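Sodium/sialic acid symporter SiaT (Proteus mirabilis, PDB 5NV9) couples the inward flow of sodium ions to the uptake of the sialic acid N-acetylneuraminic acid, which the bacterium uses as an energy source. Local coordinates at residues A[69-74]-A[291-296]; A[354-359]-A[375-380]; A[430-435]-A[478-483]. All blocks are in the same frame, centred on the assembly; numbering follows the deposited sequence.

Contact 1 (A[69-74]-A[291-296]); sequences AKAYTS and IGSALF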
# COMPACT_ATOMS: atom_id res chain seq x y z
N ALA A 69 -5.87 3.20 -16.19
CA ALA A 69 -5.89 2.20 -17.28
C ALA A 69 -7.13 1.31 -17.21
O ALA A 69 -7.72 0.97 -18.22
CB ALA A 69 -4.64 1.36 -17.25
N LYS A 70 -7.57 1.00 -15.97
CA LYS A 70 -8.70 0.16 -15.74
C LYS A 70 -10.00 0.90 -16.10
O LYS A 70 -10.86 0.32 -16.77
CB LYS A 70 -8.72 -0.27 -14.29
CG LYS A 70 -9.89 -1.19 -13.94
CD LYS A 70 -9.47 -2.18 -12.87
CE LYS A 70 -8.87 -3.45 -13.47
NZ LYS A 70 -9.93 -4.23 -14.17
N ALA A 71 -10.15 2.18 -15.75
CA ALA A 71 -11.40 2.89 -16.12
C ALA A 71 -11.45 3.08 -17.65
O ALA A 71 -12.52 3.04 -18.24
CB ALA A 71 -11.48 4.22 -15.43
N TYR A 72 -10.28 3.39 -18.24
CA TYR A 72 -10.09 3.48 -19.71
C TYR A 72 -10.61 2.22 -20.49
O TYR A 72 -11.45 2.35 -21.42
CB TYR A 72 -8.62 3.74 -20.04
CG TYR A 72 -8.40 3.99 -21.52
CD1 TYR A 72 -8.33 2.94 -22.42
CD2 TYR A 72 -8.30 5.27 -22.03
CE1 TYR A 72 -8.17 3.14 -23.76
CE2 TYR A 72 -8.07 5.48 -23.38
CZ TYR A 72 -8.03 4.41 -24.23
OH TYR A 72 -7.88 4.57 -25.56
N THR A 73 -10.11 1.02 -20.10
CA THR A 73 -10.47 -0.22 -20.73
C THR A 73 -11.81 -0.83 -20.26
O THR A 73 -12.38 -1.66 -20.95
CB THR A 73 -9.38 -1.27 -20.49
OG1 THR A 73 -9.29 -1.51 -19.09
CG2 THR A 73 -8.06 -0.76 -21.01
N SER A 74 -12.30 -0.48 -19.09
CA SER A 74 -13.53 -1.11 -18.60
C SER A 74 -14.45 -0.11 -17.93
O SER A 74 -15.19 0.59 -18.61
CB SER A 74 -13.23 -2.30 -17.65
OG SER A 74 -12.55 -1.81 -16.51
N ILE A 291 -9.90 10.17 -14.55
CA ILE A 291 -8.83 10.28 -15.53
C ILE A 291 -8.87 9.25 -16.68
O ILE A 291 -8.73 9.64 -17.85
CB ILE A 291 -7.43 10.33 -14.86
CG1 ILE A 291 -7.23 11.67 -14.18
CG2 ILE A 291 -6.34 10.16 -15.89
CD1 ILE A 291 -6.20 11.57 -13.07
N GLY A 292 -9.08 7.96 -16.35
CA GLY A 292 -9.24 6.90 -17.36
C GLY A 292 -10.44 7.11 -18.23
O GLY A 292 -10.37 6.96 -19.42
N SER A 293 -11.56 7.50 -17.66
CA SER A 293 -12.70 7.84 -18.47
C SER A 293 -12.48 9.05 -19.40
O SER A 293 -12.88 9.05 -20.59
CB SER A 293 -13.89 8.07 -17.53
OG SER A 293 -14.20 6.86 -16.86
N ALA A 294 -11.86 10.09 -18.84
CA ALA A 294 -11.45 11.27 -19.64
C ALA A 294 -10.54 10.94 -20.77
O ALA A 294 -10.75 11.46 -21.87
CB ALA A 294 -10.86 12.37 -18.78
N LEU A 295 -9.54 10.09 -20.52
CA LEU A 295 -8.57 9.76 -21.55
C LEU A 295 -9.18 8.96 -22.66
O LEU A 295 -8.73 9.07 -23.80
CB LEU A 295 -7.39 8.97 -20.99
CG LEU A 295 -6.40 9.77 -20.12
CD1 LEU A 295 -5.42 8.89 -19.46
CD2 LEU A 295 -5.66 10.82 -20.90
N PHE A 296 -10.14 8.09 -22.27
CA PHE A 296 -10.89 7.29 -23.20
C PHE A 296 -11.65 8.19 -24.18
O PHE A 296 -11.59 7.97 -25.40
CB PHE A 296 -11.85 6.38 -22.44
CG PHE A 296 -12.95 5.86 -23.27
CD1 PHE A 296 -12.71 4.89 -24.18
CD2 PHE A 296 -14.21 6.37 -23.13
CE1 PHE A 296 -13.71 4.40 -25.00
CE2 PHE A 296 -15.23 5.89 -23.95
CZ PHE A 296 -14.98 4.92 -24.89
O HOH W 1 -14.76 4.45 -17.53
O HOH W 2 -10.08 5.84 -26.55

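Contact 2 (A[354-359]-A[375-380]); sequences CFNSDI and KVAKLV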
# COMPACT_ATOMS: atom_id res chain seq x y z
N CYS A 354 9.43 -4.44 12.17
CA CYS A 354 9.15 -5.86 12.37
C CYS A 354 10.42 -6.64 12.64
O CYS A 354 10.48 -7.45 13.58
CB CYS A 354 8.46 -6.43 11.12
SG CYS A 354 6.76 -5.84 10.93
N PHE A 355 11.46 -6.41 11.84
CA PHE A 355 12.68 -7.12 12.12
C PHE A 355 13.19 -6.81 13.56
O PHE A 355 13.57 -7.73 14.30
CB PHE A 355 13.73 -6.82 11.10
CG PHE A 355 14.97 -7.67 11.24
CD1 PHE A 355 15.95 -7.31 12.10
CD2 PHE A 355 15.11 -8.85 10.51
CE1 PHE A 355 17.12 -8.05 12.21
CE2 PHE A 355 16.24 -9.63 10.64
CZ PHE A 355 17.25 -9.22 11.50
N ASN A 356 13.17 -5.53 13.94
CA ASN A 356 13.71 -5.04 15.21
C ASN A 356 13.01 -5.69 16.44
O ASN A 356 13.68 -6.15 17.41
CB ASN A 356 13.60 -3.52 15.29
CG ASN A 356 14.72 -2.87 16.10
OD1 ASN A 356 14.58 -2.61 17.30
ND2 ASN A 356 15.86 -2.67 15.45
N SER A 357 11.68 -5.71 16.39
CA SER A 357 10.88 -6.19 17.49
C SER A 357 10.74 -7.72 17.46
O SER A 357 11.08 -8.37 18.44
CB SER A 357 9.49 -5.53 17.50
OG SER A 357 8.65 -6.10 18.53
N ASP A 358 10.25 -8.25 16.31
CA ASP A 358 9.81 -9.63 16.17
C ASP A 358 10.99 -10.59 15.98
O ASP A 358 10.87 -11.77 16.30
CB ASP A 358 8.84 -9.83 15.00
CG ASP A 358 7.60 -8.96 15.10
OD1 ASP A 358 7.11 -8.79 16.23
OD2 ASP A 358 7.12 -8.41 14.08
N ILE A 359 12.11 -10.10 15.46
CA ILE A 359 13.25 -10.97 15.19
C ILE A 359 14.39 -10.67 16.20
O ILE A 359 14.70 -11.51 17.10
CB ILE A 359 13.68 -10.87 13.73
CG1 ILE A 359 12.50 -11.16 12.77
CG2 ILE A 359 14.80 -11.85 13.41
CD1 ILE A 359 11.86 -12.51 12.93
N LYS A 375 21.04 0.91 15.93
CA LYS A 375 21.89 0.42 14.87
C LYS A 375 21.20 -0.56 13.93
O LYS A 375 21.30 -0.43 12.73
CB LYS A 375 23.12 -0.27 15.42
CG LYS A 375 24.28 0.65 15.72
CD LYS A 375 25.47 -0.20 16.16
CE LYS A 375 25.73 -1.31 15.14
NZ LYS A 375 27.16 -1.71 15.10
N VAL A 376 20.54 -1.58 14.49
CA VAL A 376 19.90 -2.61 13.67
C VAL A 376 18.70 -2.04 12.91
O VAL A 376 18.51 -2.39 11.78
CB VAL A 376 19.54 -3.86 14.53
CG1 VAL A 376 18.82 -4.92 13.73
CG2 VAL A 376 20.82 -4.48 15.11
N ALA A 377 17.93 -1.14 13.55
CA ALA A 377 16.87 -0.38 12.90
C ALA A 377 17.36 0.28 11.61
O ALA A 377 16.73 0.12 10.56
CB ALA A 377 16.28 0.66 13.84
N LYS A 378 18.49 1.00 11.70
CA LYS A 378 19.07 1.62 10.51
C LYS A 378 19.58 0.65 9.46
O LYS A 378 19.32 0.83 8.28
CB LYS A 378 20.19 2.58 10.89
CG LYS A 378 19.63 3.88 11.44
CD LYS A 378 20.73 4.79 11.97
CE LYS A 378 21.51 5.46 10.84
NZ LYS A 378 20.76 6.61 10.22
N LEU A 379 20.31 -0.35 9.90
CA LEU A 379 20.91 -1.36 9.03
C LEU A 379 19.88 -2.07 8.16
O LEU A 379 20.08 -2.26 6.97
CB LEU A 379 21.60 -2.39 9.91
CG LEU A 379 22.37 -3.48 9.17
CD1 LEU A 379 23.38 -2.89 8.18
CD2 LEU A 379 23.02 -4.39 10.20
N VAL A 380 18.74 -2.42 8.75
CA VAL A 380 17.76 -3.18 8.01
C VAL A 380 17.09 -2.36 6.91
O VAL A 380 16.66 -2.89 5.89
CB VAL A 380 16.75 -3.85 8.94
CG1 VAL A 380 15.63 -4.50 8.15
CG2 VAL A 380 17.44 -4.87 9.79
O HOH W 3 15.63 -3.62 12.61

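Contact 3 (A[430-435]-A[478-483]); sequences RANAGS and PLFAPA. With LMT (dodecyl-beta-D-maltoside), chain E.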
# COMPACT_ATOMS: atom_id res chain seq x y z
N ARG A 430 -12.62 -17.73 22.54
CA ARG A 430 -12.14 -19.05 22.92
C ARG A 430 -10.96 -19.54 22.10
O ARG A 430 -10.32 -20.52 22.46
CB ARG A 430 -13.25 -20.09 22.86
CG ARG A 430 -14.06 -20.08 24.13
CD ARG A 430 -15.25 -19.15 23.98
NE ARG A 430 -15.95 -19.50 22.74
CZ ARG A 430 -16.01 -18.75 21.63
NH1 ARG A 430 -15.46 -17.55 21.60
NH2 ARG A 430 -16.65 -19.22 20.53
N ALA A 431 -10.66 -18.84 21.01
CA ALA A 431 -9.56 -19.26 20.21
C ALA A 431 -8.33 -19.19 21.06
O ALA A 431 -8.24 -18.32 21.94
CB ALA A 431 -9.42 -18.35 18.98
N ASN A 432 -7.35 -20.06 20.76
CA ASN A 432 -6.17 -20.15 21.59
C ASN A 432 -4.98 -20.44 20.70
O ASN A 432 -5.12 -20.57 19.48
CB ASN A 432 -6.40 -21.26 22.70
CG ASN A 432 -6.94 -22.57 22.13
OD1 ASN A 432 -6.38 -23.08 21.16
ND2 ASN A 432 -8.01 -23.14 22.75
N ALA A 433 -3.79 -20.52 21.29
CA ALA A 433 -2.57 -20.70 20.53
C ALA A 433 -2.56 -21.87 19.60
O ALA A 433 -2.12 -21.83 18.43
CB ALA A 433 -1.43 -20.81 21.49
N GLY A 434 -3.05 -22.99 20.10
CA GLY A 434 -3.07 -24.15 19.27
C GLY A 434 -4.09 -24.07 18.16
O GLY A 434 -3.79 -24.46 17.08
N SER A 435 -5.28 -23.57 18.44
CA SER A 435 -6.28 -23.50 17.43
C SER A 435 -5.92 -22.46 16.33
O SER A 435 -6.28 -22.62 15.16
CB SER A 435 -7.65 -23.25 18.08
OG SER A 435 -7.98 -21.89 18.21
N PRO A 478 -11.73 -25.98 21.38
CA PRO A 478 -11.93 -26.85 22.57
C PRO A 478 -10.97 -28.02 22.70
O PRO A 478 -10.91 -28.69 23.75
CB PRO A 478 -13.37 -27.36 22.40
CG PRO A 478 -14.04 -26.42 21.48
CD PRO A 478 -12.97 -25.88 20.58
N LEU A 479 -10.21 -28.29 21.65
CA LEU A 479 -9.19 -29.34 21.71
C LEU A 479 -7.87 -29.00 22.37
O LEU A 479 -7.03 -29.90 22.54
CB LEU A 479 -8.85 -29.79 20.30
CG LEU A 479 -10.04 -30.21 19.44
CD1 LEU A 479 -9.59 -30.39 17.98
CD2 LEU A 479 -10.63 -31.45 20.05
N PHE A 480 -7.65 -27.72 22.65
CA PHE A 480 -6.40 -27.23 23.23
C PHE A 480 -6.73 -26.54 24.57
O PHE A 480 -7.90 -26.25 24.87
CB PHE A 480 -5.68 -26.22 22.29
CG PHE A 480 -5.39 -26.76 20.92
CD1 PHE A 480 -4.28 -27.58 20.70
CD2 PHE A 480 -6.21 -26.47 19.84
CE1 PHE A 480 -4.05 -28.13 19.47
CE2 PHE A 480 -5.96 -27.01 18.59
CZ PHE A 480 -4.90 -27.86 18.42
N ALA A 481 -5.70 -26.29 25.38
CA ALA A 481 -5.83 -25.58 26.66
C ALA A 481 -6.55 -24.23 26.47
O ALA A 481 -6.42 -23.61 25.40
CB ALA A 481 -4.45 -25.33 27.25
N PRO A 482 -7.30 -23.78 27.51
CA PRO A 482 -8.12 -22.58 27.42
C PRO A 482 -7.37 -21.32 26.99
O PRO A 482 -6.18 -21.17 27.28
CB PRO A 482 -8.68 -22.44 28.84
CG PRO A 482 -8.82 -23.85 29.31
CD PRO A 482 -7.57 -24.51 28.77
N ALA A 483 -8.10 -20.42 26.35
CA ALA A 483 -7.51 -19.20 25.73
C ALA A 483 -6.86 -18.30 26.75
O ALA A 483 -7.34 -18.24 27.87
CB ALA A 483 -8.58 -18.43 25.03
C1B LMT E . -2.08 -31.27 27.19
C2B LMT E . -0.86 -31.36 28.11
C3B LMT E . -0.70 -32.79 28.57
C4B LMT E . -1.94 -33.18 29.35
C5B LMT E . -3.22 -32.84 28.55
C6B LMT E . -4.46 -33.00 29.42
O1B LMT E . -1.95 -32.28 26.22
O2B LMT E . 0.31 -30.91 27.41
O3B LMT E . 0.45 -32.97 29.40
O4' LMT E . -1.82 -34.58 29.68
O5B LMT E . -3.24 -31.53 27.96
O6B LMT E . -4.43 -34.38 29.76
C1' LMT E . -2.90 -31.25 22.24
C2' LMT E . -4.01 -31.13 23.30
C3' LMT E . -3.49 -31.03 24.71
C4' LMT E . -2.47 -32.13 24.92
C5' LMT E . -1.35 -31.79 23.96
C6' LMT E . -0.19 -32.69 23.79
O1' LMT E . -3.21 -31.97 21.06
O2' LMT E . -4.75 -29.93 23.22
O3' LMT E . -4.64 -31.02 25.54
O5' LMT E . -1.85 -32.09 22.69
O6' LMT E . -0.07 -32.78 22.34
C1 LMT E . -4.29 -31.42 20.35
C2 LMT E . -5.20 -32.53 19.90
C3 LMT E . -6.14 -31.90 18.89
C4 LMT E . -5.46 -31.60 17.57
C5 LMT E . -6.52 -31.25 16.56
C6 LMT E . -6.02 -31.35 15.14
C7 LMT E . -7.24 -31.64 14.27
C8 LMT E . -6.86 -31.99 12.83
C9 LMT E . -6.58 -30.74 12.00
C10 LMT E . -5.37 -30.92 11.09
C11 LMT E . -5.63 -30.30 9.72
C12 LMT E . -4.45 -29.48 9.27
O HOH W 4 -10.37 -21.78 24.75

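Contact 1 (A[69-74]-A[291-296])
Y72 and G292 mark the closest backbone approach of the two segments, with CA atoms 4.2 Å apart. The axes of 69-73 and 291-296 come within 6.9 Å and cross at -47°. Packing this close brings A71 CB directly against the bare G292 CA and sets Y72 CA 3.5 Å from G292 O in a CA-H...O contact. The Y72 ring lies against the L295-F296 backbone through CD2 and CE2. Its chi1 of -174° sets CG anti to the backbone N; from there CE2 lies 3.4 Å from F296 CA, while L295 O sits at the ring edge. F296 turns its own edge toward the Y72 face in a T-shaped pair, planes at 85° and centroids 6.0 Å apart. Two waters bridge the helices. One donates to A71 O and accepts from S293 OG, which itself accepts from W76 NE1; the other joins Y72 OH to F296 O. K220 binds Y72 O and makes a cation-pi contact with F296. Direct contact is thus van der Waals and aromatic, with one CA-H...O contact, and the polar atoms of this largely buried periplasmic crossing, A71 O, S293 OG, Y72 OH and F296 O, are joined through two waters.

Contact 2 (A[354-359]-A[375-380])
N356 and A377, both buried, form the close side of this crossing, whereas F355, V376 and V380 make up its more open, partly exposed side. The axes of 354-359 and 375-380 stay 9.4 Å apart and make an angle of 129°, so side chains, not backbones, fill the gap. On the close side N356 sends ND2 to within 3.2 Å of A377 N, but both are donors and no bond joins them. Instead ND2 is held by K373 O, just before 375-380, and by a water 3.0 Å away; that water reaches V376 O through a weak bond. F39 of helix 35-40 packs on N356 and A377.

The more open side is apolar. F355 CB points toward the partner helix, and chi1 -172° sets CG anti to the backbone N. V380 CG2 approaches the ring in an off-centre CH-pi contact, 4.1 Å from its centroid. I359 CB, one helical turn on from F355, packs on the other side of the same ring, while V376 CG1 meets the edge at CE1, 3.9 Å away. Direct cohesion therefore comes from the ring and the valine methyls, whereas the amide ties the cytoplasmic end of helix 328-361 to the start of helix 370-398 mainly through K373, with water as a soft secondary link.

Contact 3 (A[430-435]-A[478-483])
A capping box at the start of helix 433-452 supplies one side of this contact: N432, its N-cap, G434 and S435 receive F480 from the C-terminal loop, while A483 lies against R430 to N432. S435 N donates to N432 OD1 at 3.0 Å, nearly in line with the side-chain carbonyl, and N432 N returns a straight bond to S435 OG (171° at the hydrogen). Chi1 49° puts N432 CG in the crowded position between the backbone N and the carbonyl carbon, from which OD1 accepts from S435 N. The capped oxygen also lies 3.4 Å from F480 CB, so the box itself forms part of the surface on which the phenylalanine rests. Over the F480 face stands G434 CA, 3.8 Å from the ring centroid and almost on the ring normal, a well-centred CH-pi contact. L479 CB covers the opposite face near the rim, and S435 N approaches obliquely, 3.4 Å from CD2. N432 ND2 finds its main acceptor in A477 O, just before 478-483. A483 CB lies 3.1 Å from A431 O, with R430 O also near, and a water gives a 2.6 Å hydrogen bond to R430 O while linking weakly to A483 N and N432 ND2. A dodecyl maltoside molecule borders the outer side, its C1 lying 3.4 Å from F480 CE1; the apparent bond from its O2' to L479 O is too short to be trusted. On the protein side, S435 OG binds G473 O of helix 459-475, and A431 O accepts from R115 at the end of helix 110-115. The loop leaving helix 459-475 is thereby folded back across the first turn of helix 433-452 at the cytoplasmic surface.

Overall arrangement
The three contacts lie at separate places in one LeuT-fold chain. Contact 1 is periplasmic, with the side chain of A71 about 12 Å from the bound sialic acid, and its helix 61-73 also carries the substrate-binding residue T63. Contacts 2 and 3 lie toward the cytoplasm, across the centre of the chain from contact 1, their centres 42 Å and 50 Å from its own. Contact 2 is away from the sites, yet its helix 328-361 supplies A339, S342, S343, S345 and S346 to the two sodium ions. Contact 3, 31 Å from contact 2 between centres, joins the start of helix 433-452 to the loop after helix 459-475, away from the substrate and ion sites.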